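Local coordinates for adenylate kinase (PDB 2XB4), which probably catalyses the reversible transfer of the terminal phosphate of ATP to AMP, giving two ADP, and carries a bound zinc ion, at residues G84-T89 against Q93-A98; L4-N9 against Y189-M194; P66-T71 against W80-F85. All blocks are in the same frame, centred on the assembly; numbering follows the deposited sequence.

Contact 1 (G84-T89 against Q93-A98); sequences GFPRNT and QKLFEA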
loop_
_atom_site.group_PDB
_atom_site.type_symbol
_atom_site.label_atom_id
_atom_site.label_comp_id
_atom_site.label_asym_id
_atom_site.label_seq_id
_atom_site.Cartn_x
_atom_site.Cartn_y
_atom_site.Cartn_z
ATOM N N GLY A 84 -3.282 -21.217 16.193
ATOM C CA GLY A 84 -4.206 -20.887 15.138
ATOM C C GLY A 84 -5.163 -22.023 14.820
ATOM O O GLY A 84 -6.069 -21.882 13.983
ATOM N N PHE A 85 -4.944 -23.156 15.485
ATOM C CA PHE A 85 -5.837 -24.331 15.352
ATOM C C PHE A 85 -5.929 -24.896 16.769
ATOM O O PHE A 85 -4.883 -25.036 17.407
ATOM C CB PHE A 85 -5.236 -25.358 14.378
ATOM C CG PHE A 85 -6.098 -26.476 14.126
ATOM C CD1 PHE A 85 -6.137 -27.494 15.033
ATOM C CD2 PHE A 85 -6.963 -26.502 13.035
ATOM C CE1 PHE A 85 -6.958 -28.552 14.853
ATOM C CE2 PHE A 85 -7.841 -27.582 12.827
ATOM C CZ PHE A 85 -7.843 -28.628 13.728
ATOM N N PRO A 86 -7.144 -25.251 17.266
ATOM C CA PRO A 86 -8.441 -25.322 16.585
ATOM C C PRO A 86 -9.144 -23.965 16.556
ATOM O O PRO A 86 -8.870 -23.096 17.403
ATOM C CB PRO A 86 -9.226 -26.343 17.448
ATOM C CG PRO A 86 -8.625 -26.119 18.842
ATOM C CD PRO A 86 -7.204 -25.762 18.657
ATOM N N ARG A 87 -10.100 -23.820 15.664
ATOM C CA ARG A 87 -10.871 -22.566 15.636
ATOM C C ARG A 87 -12.317 -22.716 16.134
ATOM O O ARG A 87 -13.037 -21.704 16.360
ATOM C CB ARG A 87 -10.938 -22.025 14.198
ATOM C CG ARG A 87 -9.551 -21.482 13.691
ATOM C CD ARG A 87 -9.861 -20.916 12.282
ATOM N NE ARG A 87 -10.032 -19.444 12.300
ATOM C CZ ARG A 87 -10.664 -18.755 11.315
ATOM N NH1 ARG A 87 -11.231 -19.454 10.280
ATOM N NH2 ARG A 87 -10.735 -17.402 11.328
ATOM N N ASN A 88 -12.778 -23.955 16.225
ATOM C CA ASN A 88 -14.169 -24.145 16.662
ATOM C C ASN A 88 -14.217 -25.392 17.569
ATOM O O ASN A 88 -13.199 -26.113 17.716
ATOM C CB ASN A 88 -15.128 -24.225 15.422
ATOM C CG ASN A 88 -14.805 -25.419 14.453
ATOM O OD1 ASN A 88 -14.495 -26.513 14.876
ATOM N ND2 ASN A 88 -14.903 -25.181 13.132
ATOM N N THR A 89 -15.391 -25.657 18.135
ATOM C CA THR A 89 -15.523 -26.719 19.146
ATOM C C THR A 89 -15.403 -28.127 18.586
ATOM O O THR A 89 -14.830 -29.035 19.263
ATOM C CB THR A 89 -16.809 -26.575 19.991
ATOM O OG1 THR A 89 -17.893 -26.306 19.098
ATOM C CG2 THR A 89 -16.684 -25.372 20.908
ATOM N N GLN A 93 -12.584 -30.702 19.971
ATOM C CA GLN A 93 -12.829 -32.012 20.596
ATOM C C GLN A 93 -12.120 -33.123 19.703
ATOM O O GLN A 93 -11.520 -34.074 20.211
ATOM C CB GLN A 93 -14.329 -32.304 20.685
ATOM C CG GLN A 93 -14.548 -33.713 21.167
ATOM C CD GLN A 93 -16.021 -33.998 21.390
ATOM O OE1 GLN A 93 -16.866 -33.098 21.262
ATOM N NE2 GLN A 93 -16.346 -35.254 21.699
ATOM N N LYS A 94 -12.217 -33.009 18.390
ATOM C CA LYS A 94 -11.538 -34.056 17.506
ATOM C C LYS A 94 -10.037 -34.029 17.768
ATOM O O LYS A 94 -9.365 -35.120 17.833
ATOM C CB LYS A 94 -11.855 -33.850 16.013
ATOM C CG LYS A 94 -13.332 -34.229 15.797
ATOM C CD LYS A 94 -13.764 -33.857 14.324
ATOM C CE LYS A 94 -14.952 -34.773 13.908
ATOM N NZ LYS A 94 -15.653 -34.027 12.843
ATOM N N LEU A 95 -9.497 -32.817 17.946
ATOM C CA LEU A 95 -8.051 -32.697 18.240
ATOM C C LEU A 95 -7.693 -33.346 19.603
ATOM O O LEU A 95 -6.729 -34.103 19.720
ATOM C CB LEU A 95 -7.580 -31.233 18.238
ATOM C CG LEU A 95 -6.109 -30.911 18.653
ATOM C CD1 LEU A 95 -5.159 -31.455 17.543
ATOM C CD2 LEU A 95 -5.877 -29.398 18.711
ATOM N N PHE A 96 -8.465 -33.020 20.631
ATOM C CA PHE A 96 -8.228 -33.643 21.918
ATOM C C PHE A 96 -8.259 -35.213 21.831
ATOM O O PHE A 96 -7.367 -35.892 22.362
ATOM C CB PHE A 96 -9.246 -33.151 22.927
ATOM C CG PHE A 96 -9.031 -33.759 24.273
ATOM C CD1 PHE A 96 -7.861 -33.477 25.000
ATOM C CD2 PHE A 96 -9.955 -34.674 24.780
ATOM C CE1 PHE A 96 -7.657 -34.132 26.270
ATOM C CE2 PHE A 96 -9.731 -35.297 26.065
ATOM C CZ PHE A 96 -8.576 -34.974 26.774
ATOM N N GLU A 97 -9.247 -35.788 21.133
ATOM C CA GLU A 97 -9.352 -37.257 21.049
ATOM C C GLU A 97 -8.178 -37.832 20.254
ATOM O O GLU A 97 -7.624 -38.881 20.612
ATOM C CB GLU A 97 -10.673 -37.608 20.379
ATOM C CG GLU A 97 -11.838 -37.218 21.285
ATOM C CD GLU A 97 -13.221 -37.183 20.607
ATOM O OE1 GLU A 97 -13.339 -37.307 19.355
ATOM O OE2 GLU A 97 -14.203 -36.974 21.355
ATOM N N ALA A 98 -7.734 -37.081 19.240
ATOM C CA ALA A 98 -6.596 -37.538 18.401
ATOM C C ALA A 98 -5.273 -37.500 19.193
ATOM O O ALA A 98 -4.385 -38.392 19.043
ATOM C CB ALA A 98 -6.505 -36.692 17.091
#

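Contact 2 (L4-N9 against Y189-M194); sequences LIFGPN and YYYKNM. With SRT (S,R meso-tartaric acid), chain C.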
loop_
_atom_site.group_PDB
_atom_site.type_symbol
_atom_site.label_atom_id
_atom_site.label_comp_id
_atom_site.label_asym_id
_atom_site.label_seq_id
_atom_site.Cartn_x
_atom_site.Cartn_y
_atom_site.Cartn_z
ATOM N N LEU A 4 -0.934 -25.073 23.649
ATOM C CA LEU A 4 -1.894 -24.541 22.647
ATOM C C LEU A 4 -2.007 -23.054 23.016
ATOM O O LEU A 4 -2.059 -22.764 24.208
ATOM C CB LEU A 4 -3.350 -25.087 22.854
ATOM C CG LEU A 4 -3.629 -26.425 22.196
ATOM C CD1 LEU A 4 -2.932 -27.434 23.063
ATOM C CD2 LEU A 4 -5.126 -26.686 22.196
ATOM N N ILE A 5 -1.980 -22.144 22.060
ATOM C CA ILE A 5 -2.194 -20.733 22.378
ATOM C C ILE A 5 -3.412 -20.205 21.616
ATOM O O ILE A 5 -3.597 -20.495 20.411
ATOM C CB ILE A 5 -0.895 -19.894 22.093
ATOM C CG1 ILE A 5 -1.027 -18.413 22.565
ATOM C CG2 ILE A 5 -0.464 -20.000 20.611
ATOM C CD1 ILE A 5 0.404 -17.729 22.652
ATOM N N PHE A 6 -4.262 -19.440 22.322
ATOM C CA PHE A 6 -5.397 -18.787 21.684
ATOM C C PHE A 6 -5.325 -17.232 21.872
ATOM O O PHE A 6 -5.077 -16.724 22.986
ATOM C CB PHE A 6 -6.730 -19.262 22.325
ATOM C CG PHE A 6 -7.031 -20.748 22.152
ATOM C CD1 PHE A 6 -7.730 -21.208 21.020
ATOM C CD2 PHE A 6 -6.577 -21.674 23.083
ATOM C CE1 PHE A 6 -8.076 -22.597 20.867
ATOM C CE2 PHE A 6 -6.850 -23.039 22.959
ATOM C CZ PHE A 6 -7.589 -23.543 21.867
ATOM N N GLY A 7 -5.719 -16.490 20.834
ATOM C CA GLY A 7 -6.009 -15.059 21.043
ATOM C C GLY A 7 -6.536 -14.460 19.724
ATOM O O GLY A 7 -6.257 -15.032 18.639
ATOM N N PRO A 8 -7.273 -13.346 19.802
ATOM C CA PRO A 8 -7.900 -12.746 18.618
ATOM C C PRO A 8 -6.836 -11.942 17.870
ATOM O O PRO A 8 -5.784 -11.609 18.469
ATOM C CB PRO A 8 -8.868 -11.715 19.204
ATOM C CG PRO A 8 -8.309 -11.353 20.565
ATOM C CD PRO A 8 -7.659 -12.676 21.071
ATOM N N ASN A 9 -7.123 -11.592 16.626
ATOM C CA ASN A 9 -6.317 -10.555 15.982
ATOM C C ASN A 9 -6.329 -9.269 16.806
ATOM O O ASN A 9 -7.387 -8.909 17.342
ATOM C CB ASN A 9 -6.868 -10.283 14.566
ATOM C CG ASN A 9 -6.518 -11.457 13.558
ATOM O OD1 ASN A 9 -5.656 -12.347 13.804
ATOM N ND2 ASN A 9 -7.140 -11.423 12.455
ATOM N N TYR A 189 -12.447 -22.417 25.901
ATOM C CA TYR A 189 -13.155 -22.786 27.121
ATOM C C TYR A 189 -13.379 -24.300 27.304
ATOM O O TYR A 189 -13.461 -24.764 28.414
ATOM C CB TYR A 189 -14.516 -22.038 27.267
ATOM C CG TYR A 189 -14.439 -20.540 27.234
ATOM C CD1 TYR A 189 -13.228 -19.849 27.507
ATOM C CD2 TYR A 189 -15.603 -19.783 27.005
ATOM C CE1 TYR A 189 -13.183 -18.430 27.439
ATOM C CE2 TYR A 189 -15.580 -18.387 27.010
ATOM C CZ TYR A 189 -14.408 -17.713 27.230
ATOM O OH TYR A 189 -14.415 -16.310 27.160
ATOM N N TYR A 190 -13.522 -25.034 26.215
ATOM C CA TYR A 190 -13.566 -26.469 26.266
ATOM C C TYR A 190 -12.260 -26.990 26.906
ATOM O O TYR A 190 -12.303 -27.895 27.791
ATOM C CB TYR A 190 -13.782 -26.973 24.856
ATOM C CG TYR A 190 -13.463 -28.409 24.650
ATOM C CD1 TYR A 190 -14.383 -29.439 25.052
ATOM C CD2 TYR A 190 -12.300 -28.792 23.974
ATOM C CE1 TYR A 190 -14.078 -30.754 24.802
ATOM C CE2 TYR A 190 -12.005 -30.198 23.749
ATOM C CZ TYR A 190 -12.891 -31.108 24.157
ATOM O OH TYR A 190 -12.676 -32.440 23.948
ATOM N N TYR A 191 -11.131 -26.381 26.561
ATOM C CA TYR A 191 -9.869 -26.790 27.223
ATOM C C TYR A 191 -9.833 -26.292 28.687
ATOM O O TYR A 191 -9.478 -27.074 29.556
ATOM C CB TYR A 191 -8.595 -26.382 26.458
ATOM C CG TYR A 191 -8.505 -27.155 25.124
ATOM C CD1 TYR A 191 -8.063 -28.482 25.090
ATOM C CD2 TYR A 191 -8.826 -26.541 23.900
ATOM C CE1 TYR A 191 -8.076 -29.225 23.868
ATOM C CE2 TYR A 191 -8.800 -27.246 22.712
ATOM C CZ TYR A 191 -8.484 -28.574 22.710
ATOM O OH TYR A 191 -8.416 -29.188 21.515
ATOM N N LYS A 192 -10.147 -25.023 28.943
ATOM C CA LYS A 192 -10.179 -24.526 30.296
ATOM C C LYS A 192 -10.930 -25.480 31.242
ATOM O O LYS A 192 -10.504 -25.736 32.389
ATOM C CB LYS A 192 -10.814 -23.145 30.336
ATOM C CG LYS A 192 -10.714 -22.355 31.633
ATOM C CD LYS A 192 -11.390 -20.907 31.462
ATOM C CE LYS A 192 -11.472 -20.348 32.894
ATOM N NZ LYS A 192 -11.859 -18.896 33.057
ATOM N N ASN A 193 -12.105 -25.879 30.782
ATOM C CA ASN A 193 -13.027 -26.676 31.580
ATOM C C ASN A 193 -12.572 -28.095 31.873
ATOM O O ASN A 193 -13.183 -28.728 32.711
ATOM C CB ASN A 193 -14.433 -26.610 30.983
ATOM C CG ASN A 193 -15.070 -25.227 31.253
ATOM O OD1 ASN A 193 -14.770 -24.608 32.266
ATOM N ND2 ASN A 193 -15.900 -24.748 30.362
ATOM N N MET A 194 -11.531 -28.598 31.207
ATOM C CA MET A 194 -11.045 -29.949 31.494
ATOM C C MET A 194 -9.606 -29.905 32.013
ATOM O O MET A 194 -8.990 -30.951 32.272
ATOM C CB MET A 194 -11.110 -30.824 30.224
ATOM C CG MET A 194 -10.082 -30.389 29.176
ATOM S SD MET A 194 -9.807 -31.557 27.745
ATOM C CE MET A 194 -11.528 -31.668 27.356
HETATM O O1 SRT C . -1.998 -7.952 17.135
HETATM O O11 SRT C . -0.055 -9.099 16.950
HETATM C C1 SRT C . -1.282 -8.909 16.738
HETATM C C2 SRT C . -2.161 -9.952 16.197
HETATM O O2 SRT C . -3.064 -9.630 15.157
HETATM C C3 SRT C . -1.891 -11.361 16.587
HETATM O O3 SRT C . -2.763 -11.162 17.731
HETATM C C4 SRT C . -2.514 -12.344 15.689
HETATM O O4 SRT C . -1.839 -12.717 14.717
HETATM O O41 SRT C . -3.654 -12.738 15.958
#

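Contact 3 (P66-T71 against W80-F85); sequences PMVLET and WLLDGF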
loop_
_atom_site.group_PDB
_atom_site.type_symbol
_atom_site.label_atom_id
_atom_site.label_comp_id
_atom_site.label_asym_id
_atom_site.label_seq_id
_atom_site.Cartn_x
_atom_site.Cartn_y
_atom_site.Cartn_z
ATOM N N PRO A 66 -5.675 -35.481 11.332
ATOM C CA PRO A 66 -4.437 -36.305 11.124
ATOM C C PRO A 66 -3.234 -35.524 10.579
ATOM O O PRO A 66 -2.087 -35.822 10.949
ATOM C CB PRO A 66 -4.875 -37.384 10.127
ATOM C CG PRO A 66 -6.347 -37.429 10.144
ATOM C CD PRO A 66 -6.899 -36.176 10.840
ATOM N N MET A 67 -3.471 -34.556 9.712
ATOM C CA MET A 67 -2.366 -33.681 9.309
ATOM C C MET A 67 -1.696 -32.989 10.451
ATOM O O MET A 67 -0.437 -32.958 10.482
ATOM C CB MET A 67 -2.840 -32.605 8.323
ATOM C CG MET A 67 -3.133 -33.194 7.015
ATOM S SD MET A 67 -3.556 -31.969 5.675
ATOM C CE MET A 67 -2.769 -32.676 4.333
ATOM N N VAL A 68 -2.498 -32.347 11.309
ATOM C CA VAL A 68 -1.952 -31.664 12.447
ATOM C C VAL A 68 -1.122 -32.657 13.285
ATOM O O VAL A 68 0.043 -32.382 13.653
ATOM C CB VAL A 68 -3.081 -30.978 13.314
ATOM C CG1 VAL A 68 -2.457 -30.490 14.642
ATOM C CG2 VAL A 68 -3.769 -29.854 12.481
ATOM N N LEU A 69 -1.696 -33.826 13.582
ATOM C CA LEU A 69 -0.949 -34.776 14.451
ATOM C C LEU A 69 0.358 -35.240 13.797
ATOM O O LEU A 69 1.370 -35.422 14.527
ATOM C CB LEU A 69 -1.774 -36.021 14.739
ATOM C CG LEU A 69 -2.600 -35.993 16.023
ATOM C CD1 LEU A 69 -1.624 -36.318 17.171
ATOM C CD2 LEU A 69 -3.401 -34.682 16.188
ATOM N N GLU A 70 0.362 -35.447 12.461
ATOM C CA GLU A 70 1.579 -35.854 11.778
ATOM C C GLU A 70 2.667 -34.794 11.898
ATOM O O GLU A 70 3.854 -35.118 12.013
ATOM C CB GLU A 70 1.356 -36.127 10.272
ATOM C CG GLU A 70 0.644 -37.451 10.087
ATOM C CD GLU A 70 0.746 -38.071 8.675
ATOM O OE1 GLU A 70 1.187 -37.416 7.659
ATOM O OE2 GLU A 70 0.288 -39.259 8.593
ATOM N N THR A 71 2.282 -33.520 11.791
ATOM C CA THR A 71 3.239 -32.408 11.954
ATOM C C THR A 71 3.775 -32.298 13.369
ATOM O O THR A 71 4.977 -32.096 13.600
ATOM C CB THR A 71 2.549 -31.057 11.480
ATOM O OG1 THR A 71 2.303 -31.248 10.070
ATOM C CG2 THR A 71 3.525 -29.842 11.597
ATOM N N TRP A 80 6.148 -28.556 21.443
ATOM C CA TRP A 80 5.563 -27.699 20.402
ATOM C C TRP A 80 4.679 -26.614 20.995
ATOM O O TRP A 80 4.148 -26.748 22.141
ATOM C CB TRP A 80 4.761 -28.532 19.380
ATOM C CG TRP A 80 3.884 -29.689 19.953
ATOM C CD1 TRP A 80 4.227 -31.033 19.976
ATOM C CD2 TRP A 80 2.578 -29.597 20.503
ATOM N NE1 TRP A 80 3.175 -31.787 20.500
ATOM C CE2 TRP A 80 2.137 -30.923 20.783
ATOM C CE3 TRP A 80 1.653 -28.512 20.699
ATOM C CZ2 TRP A 80 0.873 -31.181 21.331
ATOM C CZ3 TRP A 80 0.434 -28.796 21.192
ATOM C CH2 TRP A 80 0.050 -30.113 21.550
ATOM N N LEU A 81 4.474 -25.558 20.200
ATOM C CA LEU A 81 3.485 -24.510 20.484
ATOM C C LEU A 81 2.558 -24.431 19.288
ATOM O O LEU A 81 2.991 -24.082 18.180
ATOM C CB LEU A 81 4.173 -23.142 20.655
ATOM C CG LEU A 81 3.238 -21.881 20.769
ATOM C CD1 LEU A 81 2.426 -21.896 22.111
ATOM C CD2 LEU A 81 4.174 -20.611 20.656
ATOM N N LEU A 82 1.318 -24.828 19.483
ATOM C CA LEU A 82 0.309 -24.908 18.355
ATOM C C LEU A 82 -0.553 -23.663 18.363
ATOM O O LEU A 82 -1.188 -23.368 19.365
ATOM C CB LEU A 82 -0.532 -26.201 18.567
ATOM C CG LEU A 82 -1.607 -26.495 17.487
ATOM C CD1 LEU A 82 -1.053 -26.509 16.001
ATOM C CD2 LEU A 82 -2.520 -27.689 17.810
ATOM N N ASP A 83 -0.572 -22.917 17.248
ATOM C CA ASP A 83 -1.077 -21.566 17.196
ATOM C C ASP A 83 -2.026 -21.540 15.979
ATOM O O ASP A 83 -1.613 -21.774 14.873
ATOM C CB ASP A 83 0.162 -20.695 17.013
ATOM C CG ASP A 83 -0.128 -19.256 16.825
ATOM O OD1 ASP A 83 -1.311 -18.895 16.749
ATOM O OD2 ASP A 83 0.848 -18.445 16.773
ATOM N N GLY A 84 -3.282 -21.217 16.193
ATOM C CA GLY A 84 -4.206 -20.887 15.138
ATOM C C GLY A 84 -5.163 -22.023 14.820
ATOM O O GLY A 84 -6.069 -21.882 13.983
ATOM N N PHE A 85 -4.944 -23.156 15.485
ATOM C CA PHE A 85 -5.837 -24.331 15.352
ATOM C C PHE A 85 -5.929 -24.896 16.769
ATOM O O PHE A 85 -4.883 -25.036 17.407
ATOM C CB PHE A 85 -5.236 -25.358 14.378
ATOM C CG PHE A 85 -6.098 -26.476 14.126
ATOM C CD1 PHE A 85 -6.137 -27.494 15.033
ATOM C CD2 PHE A 85 -6.963 -26.502 13.035
ATOM C CE1 PHE A 85 -6.958 -28.552 14.853
ATOM C CE2 PHE A 85 -7.841 -27.582 12.827
ATOM C CZ PHE A 85 -7.843 -28.628 13.728
#

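Contact 1 (G84-T89 against Q93-A98)
Leu95 meets both Phe85 and Pro86, and this apolar group is the buried half of the contact. One methyl, Leu95 CD2, makes both apolar contacts. It lies 3.9 Å from Pro86 CD and 4.1 Å from Phe85 CE1. The methyl sits at the edge of the Phe85 ring, near the ring plane. Phe85 and Leu95 run past each other in opposite directions, while Pro86 and Leu95 cross at about a right angle. The Phe85 side chain swings away from its own backbone N (chi1 -176°), which carries the ring toward helix 89-101. A cis peptide bond joins Phe85 to Pro86. It brings the proline back over its neighbour, and Pro86 CB lies 4.0 Å above one face of the Phe85 ring, offset toward the rim.

The polar half is backbone. Gln93 N donates to Thr89 O at 2.9 Å, with an N-H...O angle of 160°. This is the i to i+4 bond of the first turn of helix 89-101. Asn88 is the N-cap of that helix: its OD1 accepts from Gln91 N. Its ND2 bonds to Arg55 O of the second subunit.

One more bond lies on the exposed side, within the helix and not across the contact. The extended Gln93 chain reaches one turn along, and Gln93 NE2 donates to Glu97 OE2 at 2.8 Å. The bond lies close to the amide plane. It meets the carboxylate oxygen on its syn side, but from clearly out of the carboxylate plane.

Gly84 to Arg87 are predicted to bind AMP. Arg87 N is bonded to Gln91 OE1, another predicted AMP residue. The chemistry therefore implies a nucleotide-site loop held to the next helix by apolar contacts to Leu95 and by bonds at the helix N-terminus.

Contact 2 (L4-N9 against Y189-M194)
CG of Tyr191 lies beside the backbone N and opposite the carbonyl carbon (chi1 -67°); CG of Leu4 and of Phe6 is placed likewise on the facing strand (-85° and -63°). These torsions bring the three side chains together between strand 2-6 and helix 184-192. The strand is the central one of the five-stranded parallel sheet in the P-loop kinase core. Leu4 and Phe6 are two apart in the strand and point to the same side of the sheet.

Leu4 CD2 lies over one face of the Tyr191 ring, 3.9 Å from its centroid, a CH-pi contact. Tyr190 CD2 sits against the opposite face, over the ring centre, 3.9 Å above the plane. The ring is thus held on both faces. The Phe6 side chain lies roughly perpendicular to that of Tyr191, and Phe6 CZ comes 3.8 Å from Tyr191 CD2. The phenol oxygen of Tyr191 makes a weak hydrogen bond to Ala92 O of helix 89-101.

Beyond the strand, the chain enters the phosphate-binding loop, where tartaric acid is bound. Gly10 N and Lys13 N also hydrogen-bond to this ligand. Within 4-9 the tartrate hydroxyl O3 donates a weak hydrogen bond to Pro8 O, at 3.1 Å.

Contact 3 (P66-T71 against W80-F85)
Val68 of helix 61-75 meets Leu82 and Phe85, and no hydrogen bond crosses between the two segments. Trp80 begins strand 80-83. It packs on Leu4 of the neighbouring strand.

Leu82 is the first residue to touch. Its CD2 methyl lies 4.2 Å from Val68 CG1. The Leu82 side chain leaves its backbone with CG anti to N (chi1 -178°), which carries this methyl out toward the helix. Asp83 turns away again, and its OD1 forms a salt bridge with Lys13 of the phosphate-binding loop. So the alternation of the strand sends Leu82 to helix 61-75 and Asp83 to the side of the phosphate-binding loop. Gly84 then turns the chain with a positive phi (103°).

Phe85 follows and brings its ring back to the helix. Val68 CG2 sits over the centre of the Phe85 ring, 4.1 Å above the plane and 12° off the normal, a CH-pi contact. Val68 places CG1 opposite its backbone N and CG2 beside that N. The two methyls thus divide the work: CG1 serves the strand and CG2 the ring. All three touching residues are buried, and the contact between them is wholly apolar.

Val68 also packs on Ile34 of helix 31-40, so the cluster extends toward the predicted NMP region. A short loop leads from helix 61-75 to strand 80-83, which lies parallel to strand 27-30 beside it. This helix-on-sheet layer, with the predicted AMP-binding loop at the strand's end, belongs to the alpha/beta CORE of adenylate kinases.

The three contacts lie on one side of the parallel sheet in the CORE domain. Contacts 1 and 2 have centres 10 Å apart, as do contacts 1 and 3; contacts 2 and 3 are 15 Å apart. Strands 2-6 and 80-83 are neighbours in the sheet, and a probable hydrogen bond links Ile5 N to Leu82 O. Contact 2 opens with 4-9 and closes with 189-194; within that span contact 3 comes before contact 1, and they share Gly84 and Phe85. Helix 89-101 packs against both helix 61-75 and helix 184-192. The predicted AMP-binding loop and the tartrate-occupied phosphate-binding loop thus follow the C-terminal ends of adjacent strands, whose one face carries a shared apolar layer.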